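Local atomic coordinates of 8-demethyl-8-aminoriboflavin-5'-phosphate synthase (PDB entry 5MLD), a protein that replaces the C-8 methyl group of riboflavin-5'-phosphate by an amino group taken from glutamate, a step in the biosynthesis of the antibiotic roseoflavin. Residues A[26-31]-A[191-196]; A[127-132]-A[143-148]. All blocks are in the same frame, centred on the assembly; numbering follows the deposited sequence. Where two conformers were deposited one is given.

Contact 1: A[26-31]-A[191-196]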
# COMPACT_ATOMS: atom_id res chain seq x y z
N ASP A 26 -1.15 -17.42 20.87
CA ASP A 26 -1.57 -18.47 21.80
C ASP A 26 -2.55 -19.45 21.16
O ASP A 26 -2.61 -20.61 21.58
CB ASP A 26 -2.17 -17.83 23.06
CG ASP A 26 -1.11 -17.16 23.93
OD1 ASP A 26 0.09 -17.51 23.83
OD2 ASP A 26 -1.48 -16.28 24.74
N LYS A 27 -3.33 -19.01 20.16
CA LYS A 27 -4.17 -19.95 19.42
C LYS A 27 -3.36 -20.79 18.43
O LYS A 27 -3.63 -21.99 18.26
CB LYS A 27 -5.27 -19.22 18.64
CG LYS A 27 -6.22 -18.33 19.44
CD LYS A 27 -7.25 -19.16 20.16
CE LYS A 27 -8.48 -18.32 20.48
NZ LYS A 27 -9.31 -19.00 21.48
N ALA A 28 -2.39 -20.17 17.76
CA ALA A 28 -1.65 -20.85 16.70
C ALA A 28 -0.72 -21.93 17.25
O ALA A 28 -0.52 -22.96 16.60
CB ALA A 28 -0.84 -19.83 15.90
N VAL A 29 -0.11 -21.69 18.41
CA VAL A 29 0.91 -22.62 18.90
C VAL A 29 0.37 -24.03 19.08
O VAL A 29 0.97 -24.98 18.53
CB VAL A 29 1.56 -22.06 20.18
CG1 VAL A 29 2.35 -23.15 20.92
CG2 VAL A 29 2.44 -20.83 19.84
N PRO A 30 -0.73 -24.27 19.82
CA PRO A 30 -1.19 -25.66 19.97
C PRO A 30 -1.64 -26.28 18.66
O PRO A 30 -1.53 -27.50 18.50
CB PRO A 30 -2.36 -25.57 20.96
CG PRO A 30 -2.79 -24.15 20.92
CD PRO A 30 -1.55 -23.35 20.63
N LEU A 31 -2.12 -25.47 17.71
CA LEU A 31 -2.49 -26.03 16.41
C LEU A 31 -1.25 -26.52 15.65
O LEU A 31 -1.28 -27.60 15.05
CB LEU A 31 -3.25 -24.99 15.58
CG LEU A 31 -4.60 -24.54 16.14
CD1 LEU A 31 -5.10 -23.37 15.31
CD2 LEU A 31 -5.62 -25.69 16.15
N PHE A 191 -7.04 -21.93 9.21
CA PHE A 191 -6.64 -22.01 7.80
C PHE A 191 -5.13 -21.86 7.67
O PHE A 191 -4.46 -22.66 7.00
CB PHE A 191 -7.31 -20.89 6.98
CG PHE A 191 -8.81 -20.99 6.80
CD1 PHE A 191 -9.55 -22.04 7.32
CD2 PHE A 191 -9.47 -20.01 6.07
CE1 PHE A 191 -10.92 -22.10 7.13
CE2 PHE A 191 -10.84 -20.05 5.87
CZ PHE A 191 -11.57 -21.10 6.40
N MET A 192 -4.59 -20.82 8.30
CA MET A 192 -3.18 -20.50 8.13
C MET A 192 -2.30 -21.63 8.63
O MET A 192 -1.33 -22.00 7.97
CB MET A 192 -2.86 -19.20 8.85
CG MET A 192 -1.47 -18.68 8.63
SD MET A 192 -0.25 -19.38 9.76
CE MET A 192 -1.00 -19.10 11.36
N VAL A 193 -2.61 -22.18 9.81
CA VAL A 193 -1.78 -23.25 10.36
C VAL A 193 -1.86 -24.50 9.48
O VAL A 193 -0.84 -25.13 9.17
CB VAL A 193 -2.21 -23.57 11.80
CG1 VAL A 193 -1.51 -24.85 12.31
CG2 VAL A 193 -1.87 -22.38 12.69
N ALA A 194 -3.07 -24.87 9.07
CA ALA A 194 -3.22 -26.06 8.24
C ALA A 194 -2.44 -25.92 6.93
O ALA A 194 -1.75 -26.85 6.50
CB ALA A 194 -4.70 -26.33 7.96
N ASN A 195 -2.53 -24.75 6.30
CA ASN A 195 -1.94 -24.58 4.97
C ASN A 195 -0.43 -24.37 5.03
O ASN A 195 0.30 -24.94 4.21
CB ASN A 195 -2.62 -23.42 4.23
CG ASN A 195 -4.04 -23.72 3.80
OD1 ASN A 195 -4.49 -24.87 3.83
ND2 ASN A 195 -4.75 -22.68 3.38
N THR A 196 0.08 -23.55 5.97
CA THR A 196 1.53 -23.43 6.10
C THR A 196 2.16 -24.77 6.45
O THR A 196 3.26 -25.08 5.99
CB THR A 196 1.93 -22.39 7.14
OG1 THR A 196 1.33 -22.71 8.41
CG2 THR A 196 1.48 -21.02 6.69
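V193 meets L31 and A28 where two helices, 20-34 and 183-205, pack beside each other on one side of the flavodoxin-like sheet, a compact example of helix pairing carried by one branched residue. The apolar contact is made by both methyls of V193. CG1 presses on L31, 3.7 Å from its CB and equally close to its carbonyl carbon, whereas CG2 sits between CB of L31, at 4.1 Å, and CB of A28, at 4.2 Å. The first torsion explains the fork: with CG1 anti to the backbone N (chi1 171°), the two methyls straddle L31, and CG2 alone also reaches A28. L31 answers with its CB; beyond it, its side chain packs on I189 and R190, one turn earlier on helix 183-205.

Polar bonding between the two helices occurs beside the contact, where T196 OG1 is hydrogen-bonded to Y32 OH, just past 26-31. Internal to helix 183-205, the same hydroxyl donates to the backbone O of M192 at 2.8 Å, tilted 27° from the carbonyl plane, and T196 N reaches that oxygen at 2.9 Å from the opposite face. On another side of the helix, N195 bonds to T210 and Y123 of the second subunit.

The chemistry implies van der Waals packing of one valine on L31 and A28, with little directional demand, while the hydrogen bond linking the helices lies next to it, from T196 to Y32.

Contact 2: A[127-132]-A[143-148]. With 8DP (8-demethyl-8-aminoriboflavin-5'-phosphate), chain I.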
# COMPACT_ATOMS: atom_id res chain seq x y z
N ALA A 127 6.09 -18.99 4.79
CA ALA A 127 5.74 -17.84 5.62
C ALA A 127 4.25 -17.80 5.89
O ALA A 127 3.43 -18.12 5.03
CB ALA A 127 6.18 -16.52 4.96
N GLY A 128 3.91 -17.39 7.12
CA GLY A 128 2.56 -17.05 7.47
C GLY A 128 2.57 -15.76 8.27
O GLY A 128 3.63 -15.23 8.61
N LEU A 129 1.38 -15.26 8.57
CA LEU A 129 1.28 -13.95 9.18
C LEU A 129 0.14 -13.97 10.19
O LEU A 129 -0.94 -14.48 9.89
CB LEU A 129 1.03 -12.92 8.09
CG LEU A 129 1.28 -11.46 8.35
CD1 LEU A 129 2.73 -11.24 8.77
CD2 LEU A 129 1.00 -10.77 7.05
N LEU A 130 0.40 -13.43 11.39
CA LEU A 130 -0.63 -13.11 12.36
C LEU A 130 -0.60 -11.61 12.61
O LEU A 130 0.48 -11.04 12.83
CB LEU A 130 -0.42 -13.86 13.68
CG LEU A 130 -0.44 -15.40 13.60
CD1 LEU A 130 -0.04 -15.97 14.93
CD2 LEU A 130 -1.83 -15.94 13.18
N MET A 131 -1.76 -10.94 12.56
CA MET A 131 -1.77 -9.49 12.72
C MET A 131 -2.88 -9.07 13.67
O MET A 131 -3.95 -9.69 13.73
CB MET A 131 -1.95 -8.76 11.38
CG MET A 131 -0.79 -8.88 10.42
SD MET A 131 -1.28 -8.33 8.79
CE MET A 131 -2.40 -9.62 8.26
N CYS A 132 -2.63 -7.98 14.40
CA CYS A 132 -3.63 -7.44 15.32
C CYS A 132 -3.63 -5.92 15.17
O CYS A 132 -2.58 -5.30 15.32
CB CYS A 132 -3.31 -7.82 16.77
SG CYS A 132 -4.75 -7.62 17.77
N GLY A 143 0.08 -7.68 2.43
CA GLY A 143 0.66 -7.53 1.10
C GLY A 143 2.12 -7.12 1.17
O GLY A 143 2.98 -7.71 0.52
N THR A 144 2.42 -6.12 2.01
CA THR A 144 3.79 -5.61 2.09
C THR A 144 4.74 -6.65 2.69
O THR A 144 5.82 -6.92 2.14
CB THR A 144 3.81 -4.32 2.92
OG1 THR A 144 3.00 -3.34 2.26
CG2 THR A 144 5.21 -3.78 3.00
N VAL A 145 4.35 -7.27 3.80
CA VAL A 145 5.26 -8.20 4.48
C VAL A 145 5.45 -9.48 3.68
O VAL A 145 6.57 -9.97 3.51
CB VAL A 145 4.76 -8.50 5.90
CG1 VAL A 145 5.58 -9.60 6.54
CG2 VAL A 145 4.77 -7.23 6.75
N LEU A 146 4.35 -10.06 3.18
CA LEU A 146 4.48 -11.33 2.48
C LEU A 146 5.19 -11.16 1.15
O LEU A 146 5.93 -12.06 0.72
CB LEU A 146 3.10 -11.99 2.30
CG LEU A 146 2.53 -12.53 3.61
CD1 LEU A 146 1.07 -12.87 3.48
CD2 LEU A 146 3.36 -13.75 4.11
N ASN A 147 4.99 -10.02 0.48
CA ASN A 147 5.77 -9.71 -0.71
C ASN A 147 7.26 -9.68 -0.39
O ASN A 147 8.08 -10.27 -1.12
CB ASN A 147 5.35 -8.36 -1.30
CG ASN A 147 6.20 -7.96 -2.52
OD1 ASN A 147 7.08 -7.09 -2.45
ND2 ASN A 147 5.96 -8.64 -3.63
N ASN A 148 7.65 -9.00 0.69
CA ASN A 148 9.07 -8.93 1.02
C ASN A 148 9.64 -10.30 1.35
O ASN A 148 10.76 -10.63 0.95
CB ASN A 148 9.34 -7.99 2.19
CG ASN A 148 10.82 -7.89 2.50
OD1 ASN A 148 11.55 -7.19 1.81
ND2 ASN A 148 11.27 -8.62 3.51
C4 8DP I . -2.54 -1.31 17.45
C5 8DP I . -3.34 -0.01 17.42
C8 8DP I . -0.06 2.64 18.05
N3 8DP I . -1.63 2.31 14.21
C2 8DP I . -2.44 -3.19 19.22
N2 8DP I . 0.52 2.80 19.35
N1 8DP I . -2.75 0.83 16.30
C6 8DP I . -1.69 1.65 16.52
O6 8DP I . -2.26 -0.93 19.84
N4 8DP I . -4.31 -0.08 14.79
C12 8DP I . -1.14 2.41 15.47
C13 8DP I . -3.25 0.73 15.04
C14 8DP I . -2.68 1.47 13.99
C15 8DP I . -3.23 1.33 12.71
C16 8DP I . -4.80 -0.18 13.57
C1 8DP I . -1.42 -3.66 20.26
C3 8DP I . -1.96 -1.80 18.79
C7 8DP I . -1.16 1.78 17.84
C9 8DP I . 0.48 3.39 16.97
O1 8DP I . 0.68 -6.89 20.76
P1 8DP I . 0.29 -5.42 21.04
O2 8DP I . -0.37 -5.32 22.46
O3 8DP I . 1.49 -4.49 20.94
O4 8DP I . -0.83 -4.98 19.96
O5 8DP I . -2.50 -4.13 18.21
O7 8DP I . -2.32 -2.00 16.44
C10 8DP I . 1.66 4.32 17.18
C11 8DP I . -0.05 3.26 15.71
O8 8DP I . -2.71 2.02 11.62
N5 8DP I . -4.27 0.50 12.53
O9 8DP I . -5.89 -1.03 13.28
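L129 reaches from the parallel strand 125-132 to V145 and L146 on helix 138-152, inside a beta-alpha-beta unit of the flavodoxin-like fold. Here the general rule of such units, a helix running back across its sheet, appears in plain form: the short axes approach to 9.3 Å and run nearly antiparallel, at 159°.

The side chain of L129 leaves the strand with CB directed at the helix. CG stands anti to the backbone N (chi1 -162°), and there the chain divides. CD1 goes to CG1 of V145, 4.0 Å away, while CD2 lies 4.1 Å from CD1 of L146 and almost as close to L146 CG. The leucine thus spreads over two successive helix residues, and also packs on A142 of the preceding turn. L146 in turn uses its second methyl, CD2, against CB of A127, at 4.0 Å.

Farther along the strand M131 packs on V141 and A142, and at the C-terminal end the chain enters the flavin site, as expected of this fold. C132 belongs to the FMN-binding residues; its nearest approach to the bound 8-demethyl-8-aminoriboflavin-5'-phosphate is made by the backbone, with O 3.1 Å from the ligand's O5.

Overall arrangement
The two contacts cover opposite faces of strand 125-132, a small example of how a flavodoxin-like sheet is sandwiched between helices. Contact 2 packs helix 138-152 on the side of A127 and L129; contact 1 lies behind the other side, and the centres of the two contacts are about 15 Å apart. L130 and T196 join them: CD2 of L130 meets M192 CE at 3.7 Å, CD1 of L130 lies 4.1 Å from A28 CB, and T196 CG2 rests near A127 O, at 3.9 Å. C132, at the end of segment 127-132, borders the flavin, whereas the A28 side chain of contact 1 stays about 14 Å from it, although helix 20-34 also supplies the FMN-binding residues Q20 and T21.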